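PDB 7L9R: deoxyhypusine synthase, putative from Entamoeba histolytica, which probably catalyses, with NAD, the transfer of the aminobutyl group of spermidine to a lysine of the translation factor eIF5A, the first step of hypusine formation. Local coordinates for residues B[86-91]-B[115-120]; B[126-131]-B[204-209]. One frame throughout, in Å; residues are numbered along the deposited sequence.

Interaction 1 of 2, residues B[86-91]-B[115-120]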
loop_
_atom_site.group_PDB
_atom_site.type_symbol
_atom_site.label_atom_id
_atom_site.label_comp_id
_atom_site.label_asym_id
_atom_site.label_seq_id
_atom_site.Cartn_x
_atom_site.Cartn_y
_atom_site.Cartn_z
ATOM N N ARG B 86 -34.609 -12.511 13.366
ATOM C CA ARG B 86 -33.346 -13.088 12.928
ATOM C C ARG B 86 -32.400 -11.954 12.548
ATOM O O ARG B 86 -32.735 -10.771 12.660
ATOM C CB ARG B 86 -33.551 -14.045 11.754
ATOM C CG ARG B 86 -34.011 -13.351 10.489
ATOM C CD ARG B 86 -34.171 -14.343 9.365
ATOM N NE ARG B 86 -34.406 -13.680 8.091
ATOM C CZ ARG B 86 -34.390 -14.295 6.917
ATOM N NH1 ARG B 86 -34.159 -15.595 6.823
ATOM N NH2 ARG B 86 -34.599 -13.587 5.810
ATOM N N CYS B 87 -31.212 -12.328 12.090
ATOM C CA CYS B 87 -30.194 -11.369 11.692
ATOM C C CYS B 87 -30.432 -10.951 10.246
ATOM O O CYS B 87 -30.522 -11.804 9.358
ATOM C CB CYS B 87 -28.801 -11.976 11.859
ATOM S SG CYS B 87 -27.443 -10.849 11.474
ATOM N N THR B 88 -30.550 -9.644 10.015
ATOM C CA THR B 88 -30.570 -9.101 8.662
ATOM C C THR B 88 -29.140 -9.055 8.138
ATOM O O THR B 88 -28.220 -8.680 8.870
ATOM C CB THR B 88 -31.198 -7.703 8.644
ATOM O OG1 THR B 88 -32.537 -7.759 9.156
ATOM C CG2 THR B 88 -31.244 -7.162 7.227
ATOM N N ILE B 89 -28.939 -9.482 6.895
ATOM C CA ILE B 89 -27.601 -9.660 6.341
ATOM C C ILE B 89 -27.428 -8.767 5.120
ATOM O O ILE B 89 -28.199 -8.863 4.157
ATOM C CB ILE B 89 -27.324 -11.133 5.992
ATOM C CG1 ILE B 89 -27.500 -12.002 7.242
ATOM C CG2 ILE B 89 -25.933 -11.286 5.403
ATOM C CD1 ILE B 89 -27.140 -13.448 7.044
ATOM N N TYR B 90 -26.384 -7.939 5.150
ATOM C CA TYR B 90 -26.050 -6.994 4.094
ATOM C C TYR B 90 -24.790 -7.473 3.393
ATOM O O TYR B 90 -23.786 -7.765 4.052
ATOM C CB TYR B 90 -25.814 -5.591 4.670
ATOM C CG TYR B 90 -27.027 -4.991 5.338
ATOM C CD1 TYR B 90 -27.388 -5.358 6.628
ATOM C CD2 TYR B 90 -27.815 -4.057 4.676
ATOM C CE1 TYR B 90 -28.510 -4.817 7.236
ATOM C CE2 TYR B 90 -28.936 -3.509 5.276
ATOM C CZ TYR B 90 -29.277 -3.893 6.556
ATOM O OH TYR B 90 -30.390 -3.348 7.153
ATOM N N LEU B 91 -24.833 -7.546 2.066
ATOM C CA LEU B 91 -23.681 -7.969 1.281
ATOM C C LEU B 91 -23.224 -6.808 0.412
ATOM O O LEU B 91 -23.982 -6.326 -0.436
ATOM C CB LEU B 91 -24.011 -9.189 0.422
ATOM C CG LEU B 91 -22.894 -9.643 -0.516
ATOM C CD1 LEU B 91 -21.632 -9.993 0.263
ATOM C CD2 LEU B 91 -23.360 -10.819 -1.358
ATOM N N VAL B 115 -28.881 -13.592 1.686
ATOM C CA VAL B 115 -28.690 -12.217 2.118
ATOM C C VAL B 115 -29.973 -11.440 1.860
ATOM O O VAL B 115 -30.832 -11.849 1.079
ATOM C CB VAL B 115 -27.490 -11.544 1.419
ATOM C CG1 VAL B 115 -26.231 -12.377 1.612
ATOM C CG2 VAL B 115 -27.777 -11.332 -0.063
ATOM N N ASP B 116 -30.099 -10.307 2.544
ATOM C CA ASP B 116 -31.305 -9.493 2.486
ATOM C C ASP B 116 -31.139 -8.214 1.682
ATOM O O ASP B 116 -32.111 -7.742 1.086
ATOM C CB ASP B 116 -31.755 -9.137 3.903
ATOM C CG ASP B 116 -31.996 -10.377 4.753
ATOM O OD1 ASP B 116 -32.742 -11.274 4.299
ATOM O OD2 ASP B 116 -31.429 -10.463 5.863
ATOM N N TYR B 117 -29.933 -7.654 1.643
ATOM C CA TYR B 117 -29.668 -6.410 0.942
ATOM C C TYR B 117 -28.277 -6.480 0.346
ATOM O O TYR B 117 -27.381 -7.119 0.902
ATOM C CB TYR B 117 -29.744 -5.185 1.865
ATOM C CG TYR B 117 -31.099 -4.929 2.476
ATOM C CD1 TYR B 117 -32.074 -4.236 1.772
ATOM C CD2 TYR B 117 -31.396 -5.353 3.766
ATOM C CE1 TYR B 117 -33.312 -3.984 2.325
ATOM C CE2 TYR B 117 -32.640 -5.108 4.333
ATOM C CZ TYR B 117 -33.594 -4.421 3.604
ATOM O OH TYR B 117 -34.834 -4.157 4.145
ATOM N N ILE B 118 -28.099 -5.792 -0.773
ATOM C CA ILE B 118 -26.803 -5.668 -1.421
ATOM C C ILE B 118 -26.477 -4.189 -1.578
ATOM O O ILE B 118 -27.362 -3.374 -1.861
ATOM C CB ILE B 118 -26.779 -6.386 -2.784
ATOM C CG1 ILE B 118 -26.789 -7.901 -2.584
ATOM C CG2 ILE B 118 -25.568 -5.969 -3.600
ATOM C CD1 ILE B 118 -26.779 -8.670 -3.880
ATOM N N VAL B 119 -25.219 -3.839 -1.344
ATOM C CA VAL B 119 -24.684 -2.527 -1.679
ATOM C C VAL B 119 -23.526 -2.751 -2.633
ATOM O O VAL B 119 -22.677 -3.616 -2.386
ATOM C CB VAL B 119 -24.227 -1.751 -0.431
ATOM C CG1 VAL B 119 -23.743 -0.366 -0.827
ATOM C CG2 VAL B 119 -25.358 -1.647 0.582
ATOM N N THR B 120 -23.512 -2.028 -3.746
ATOM C CA THR B 120 -22.422 -2.200 -4.694
ATOM C C THR B 120 -22.093 -0.855 -5.338
ATOM O O THR B 120 -22.648 0.186 -4.974
ATOM C CB THR B 120 -22.753 -3.291 -5.724
ATOM O OG1 THR B 120 -21.587 -3.565 -6.510
ATOM C CG2 THR B 120 -23.901 -2.869 -6.628
#

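Interaction 2 of 2, residues B[126-131]-B[204-209]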
loop_
_atom_site.group_PDB
_atom_site.type_symbol
_atom_site.label_atom_id
_atom_site.label_comp_id
_atom_site.label_asym_id
_atom_site.label_seq_id
_atom_site.Cartn_x
_atom_site.Cartn_y
_atom_site.Cartn_z
ATOM N N GLU B 126 -24.172 -3.247 -14.659
ATOM C CA GLU B 126 -24.007 -3.391 -16.102
ATOM C C GLU B 126 -23.145 -4.601 -16.444
ATOM O O GLU B 126 -23.341 -5.225 -17.494
ATOM C CB GLU B 126 -23.409 -2.112 -16.691
ATOM C CG GLU B 126 -24.244 -0.866 -16.424
ATOM C CD GLU B 126 -23.794 -0.101 -15.181
ATOM O OE1 GLU B 126 -23.528 -0.745 -14.140
ATOM O OE2 GLU B 126 -23.718 1.145 -15.248
ATOM N N THR B 127 -22.197 -4.945 -15.570
ATOM C CA THR B 127 -21.398 -6.152 -15.763
ATOM C C THR B 127 -22.260 -7.402 -15.653
ATOM O O THR B 127 -22.121 -8.330 -16.459
ATOM C CB THR B 127 -20.265 -6.182 -14.738
ATOM O OG1 THR B 127 -19.467 -5.008 -14.901
ATOM C CG2 THR B 127 -19.386 -7.422 -14.895
ATOM N N ASP B 128 -23.167 -7.433 -14.670
ATOM C CA ASP B 128 -24.061 -8.575 -14.501
ATOM C C ASP B 128 -24.934 -8.768 -15.735
ATOM O O ASP B 128 -25.107 -9.899 -16.216
ATOM C CB ASP B 128 -24.905 -8.364 -13.241
ATOM C CG ASP B 128 -25.781 -9.562 -12.890
ATOM O OD1 ASP B 128 -25.280 -10.712 -12.900
ATOM O OD2 ASP B 128 -26.973 -9.342 -12.567
ATOM N N ILE B 129 -25.450 -7.662 -16.286
ATOM C CA ILE B 129 -26.223 -7.697 -17.526
ATOM C C ILE B 129 -25.346 -8.133 -18.693
ATOM O O ILE B 129 -25.740 -8.977 -19.508
ATOM C CB ILE B 129 -26.853 -6.317 -17.796
ATOM C CG1 ILE B 129 -27.882 -5.961 -16.724
ATOM C CG2 ILE B 129 -27.461 -6.256 -19.196
ATOM C CD1 ILE B 129 -28.351 -4.515 -16.791
ATOM N N MET B 130 -24.152 -7.543 -18.800
ATOM C CA MET B 130 -23.263 -7.816 -19.925
ATOM C C MET B 130 -22.911 -9.297 -20.013
ATOM O O MET B 130 -22.853 -9.865 -21.110
ATOM C CB MET B 130 -21.999 -6.962 -19.789
ATOM C CG MET B 130 -21.019 -7.084 -20.933
ATOM S SD MET B 130 -19.589 -5.989 -20.756
ATOM C CE MET B 130 -20.375 -4.461 -20.259
ATOM N N LYS B 131 -22.695 -9.947 -18.867
ATOM C CA LYS B 131 -22.338 -11.359 -18.864
ATOM C C LYS B 131 -23.471 -12.265 -19.326
ATOM O O LYS B 131 -23.212 -13.435 -19.620
ATOM C CB LYS B 131 -21.874 -11.790 -17.471
ATOM C CG LYS B 131 -20.497 -11.271 -17.109
ATOM C CD LYS B 131 -20.052 -11.759 -15.749
ATOM C CE LYS B 131 -18.549 -11.571 -15.576
ATOM N NZ LYS B 131 -18.042 -12.096 -14.273
ATOM N N THR B 204 -29.153 -16.611 -14.824
ATOM C CA THR B 204 -27.734 -16.601 -14.490
ATOM C C THR B 204 -27.288 -15.290 -13.859
ATOM O O THR B 204 -26.154 -15.208 -13.371
ATOM C CB THR B 204 -26.864 -16.877 -15.724
ATOM O OG1 THR B 204 -26.836 -15.721 -16.568
ATOM C CG2 THR B 204 -27.381 -18.090 -16.513
ATOM N N SER B 205 -28.145 -14.274 -13.842
ATOM C CA SER B 205 -27.757 -12.948 -13.383
ATOM C C SER B 205 -28.155 -12.721 -11.928
ATOM O O SER B 205 -29.141 -13.276 -11.430
ATOM C CB SER B 205 -28.384 -11.865 -14.260
ATOM O OG SER B 205 -29.689 -11.562 -13.821
ATOM N N VAL B 206 -27.358 -11.898 -11.250
ATOM C CA VAL B 206 -27.665 -11.505 -9.879
ATOM C C VAL B 206 -28.974 -10.718 -9.827
ATOM O O VAL B 206 -29.849 -10.992 -8.993
ATOM C CB VAL B 206 -26.492 -10.702 -9.284
ATOM C CG1 VAL B 206 -26.873 -10.094 -7.943
ATOM C CG2 VAL B 206 -25.239 -11.585 -9.148
ATOM N N ILE B 207 -29.145 -9.748 -10.735
ATOM C CA ILE B 207 -30.268 -8.820 -10.579
ATOM C C ILE B 207 -31.608 -9.500 -10.846
ATOM O O ILE B 207 -32.617 -9.151 -10.221
ATOM C CB ILE B 207 -30.100 -7.565 -11.463
ATOM C CG1 ILE B 207 -30.124 -7.928 -12.948
ATOM C CG2 ILE B 207 -28.824 -6.816 -11.095
ATOM C CD1 ILE B 207 -30.134 -6.719 -13.851
ATOM N N THR B 208 -31.662 -10.482 -11.748
ATOM C CA THR B 208 -32.934 -11.171 -11.955
ATOM C C THR B 208 -33.367 -11.902 -10.692
ATOM O O THR B 208 -34.540 -11.844 -10.302
ATOM C CB THR B 208 -32.847 -12.142 -13.129
ATOM O OG1 THR B 208 -32.668 -11.413 -14.354
ATOM C CG2 THR B 208 -34.116 -12.989 -13.210
ATOM N N TRP B 209 -32.429 -12.581 -10.029
ATOM C CA TRP B 209 -32.762 -13.298 -8.803
ATOM C C TRP B 209 -33.006 -12.347 -7.638
ATOM O O TRP B 209 -33.764 -12.681 -6.722
ATOM C CB TRP B 209 -31.659 -14.295 -8.458
ATOM C CG TRP B 209 -31.785 -15.598 -9.205
ATOM C CD1 TRP B 209 -31.027 -16.013 -10.259
ATOM C CD2 TRP B 209 -32.730 -16.645 -8.953
ATOM N NE1 TRP B 209 -31.437 -17.247 -10.679
ATOM C CE2 TRP B 209 -32.482 -17.663 -9.895
ATOM C CE3 TRP B 209 -33.761 -16.821 -8.024
ATOM C CZ2 TRP B 209 -33.227 -18.845 -9.938
ATOM C CZ3 TRP B 209 -34.504 -18.005 -8.066
ATOM C CH2 TRP B 209 -34.227 -18.999 -9.013
HETATM O O HOH W 1 -24.326 -15.231 -17.567
#

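Interaction 1 of 2, residues B[86-91]-B[115-120]
Leu91 N donates to Tyr117 O at 2.8 Å, the straightest of the backbone bonds between the two strands, with 169° at the hydrogen. One step further, Val119 N donates to Leu91 O, giving the alternating pattern of parallel neighbours. At the entry of the second strand Ile89 O accepts two bonds, from Asp116 N at 2.9 Å and from Tyr117 N at a longer 3.3 Å. Asp116, still in the loop, also takes a strand partner's place through its carboxylate: OD2 accepts from Ile89 N at 2.9 Å on its anti side, somewhat out of the carboxylate plane. Chi1 of -57° sets CG of Asp116 beside its own backbone nitrogen, and the carboxylate reaches back along strand 87-93. Its OD1 meets Arg86 NH2 in a 3.3 Å salt bridge, the two flat groups turned obliquely to each other, while OD2 has a second cationic partner in Arg347.

On one face of the sheet the rings of Tyr90 and Tyr117 lie side by side and point the same way, planes 14° apart but so slid that they barely overlap; CE2 of Tyr90 comes within 3.4 Å of CD2 of Tyr117. The methyl CG2 of Thr88 adds to this cluster at the edge of the Tyr117 ring. Helix 247-258 covers this face, and its Ser256 fixes the Tyr90 hydroxyl. Leu91 and Ile118 turn to the other face, against helix 102-111, and Val115 CG1 packs beside Leu91 CB. The pair is the first two strands in sequence of a six-stranded parallel sheet in the order 3-2-1-4-5-6, linked by a helical beta-alpha-beta crossover, as in a Rossmann-like alpha/beta fold, here within the deoxyhypusine synthase family domain.

Interaction 2 of 2, residues B[126-131]-B[204-209]
Ser205, at the N-cap position of helix 206-212, brings its CB to 3.4 Å from Asp128 OD2, just after Thr204, whose OG1 is tied to the backbone of Lys131 by a water that donates to Thr204 OG1 at 2.7 Å and to Lys131 O at 2.9 Å. Asp202 also binds the threonine hydroxyl, and Lys27 of a second subunit packs on this residue. The OG of Ser205 shares a 3.0 Å hydrogen bond with Thr208 OG1, in which either hydroxyl could be the donor.

At Val206 the direct grip begins: its backbone N-H points to Asp128 OD1 at 2.9 Å, with 164° at the hydrogen. Ile207 N takes the other oxygen, Asp128 OD2, also at 2.9 Å. Both oxygens are met on their syn sides and somewhat out of the carboxylate plane, so a single carboxylate spans two successive amides and its rotation is held by the pair. The extended first torsion of Asp128, chi1 -174°, sends CG away from its own backbone nitrogen and across to the neighbouring helix. Arg103 forms a salt bridge with OD1, and together with the amide-rich helix start would tend to stabilise the negative charge of this buried group.

Past the polar grip, Ile207 adds an apolar contact, its CD1 lying 3.7 Å from Ile129 CG1 as the two side chains cross obliquely. Helix 189-200 backs Ile207, and helix 160-179 backs Ile129. The arrangement is that of an aspartate from a distant helix accepting hydrogen bonds from the first two amides of a helix whose N-cap is Ser205, and here it joins helices 124-130 and 206-212 of the alpha/beta domain.

Interactions 1 and 2 follow one another along the chain, since strand 117-120 leads into helix 124-130, whose Asp128 binds the start of helix 206-212 in interaction 2. That helix in turn precedes strand 216-218, the neighbour of strand 117-120 on the side away from strand 87-93, so both contacts lie in the same half of the domain, toward the edge strand 216-218. Their centres lie 18 Å apart, and their nearest atoms approach to about 4 Å without touching. Helix 102-111 is shared: it covers Leu91 and Ile118 of interaction 1 and carries Arg103, the charged partner of Asp128. Interaction 1 joins two adjacent strands, interaction 2 two helices flanking the sheet.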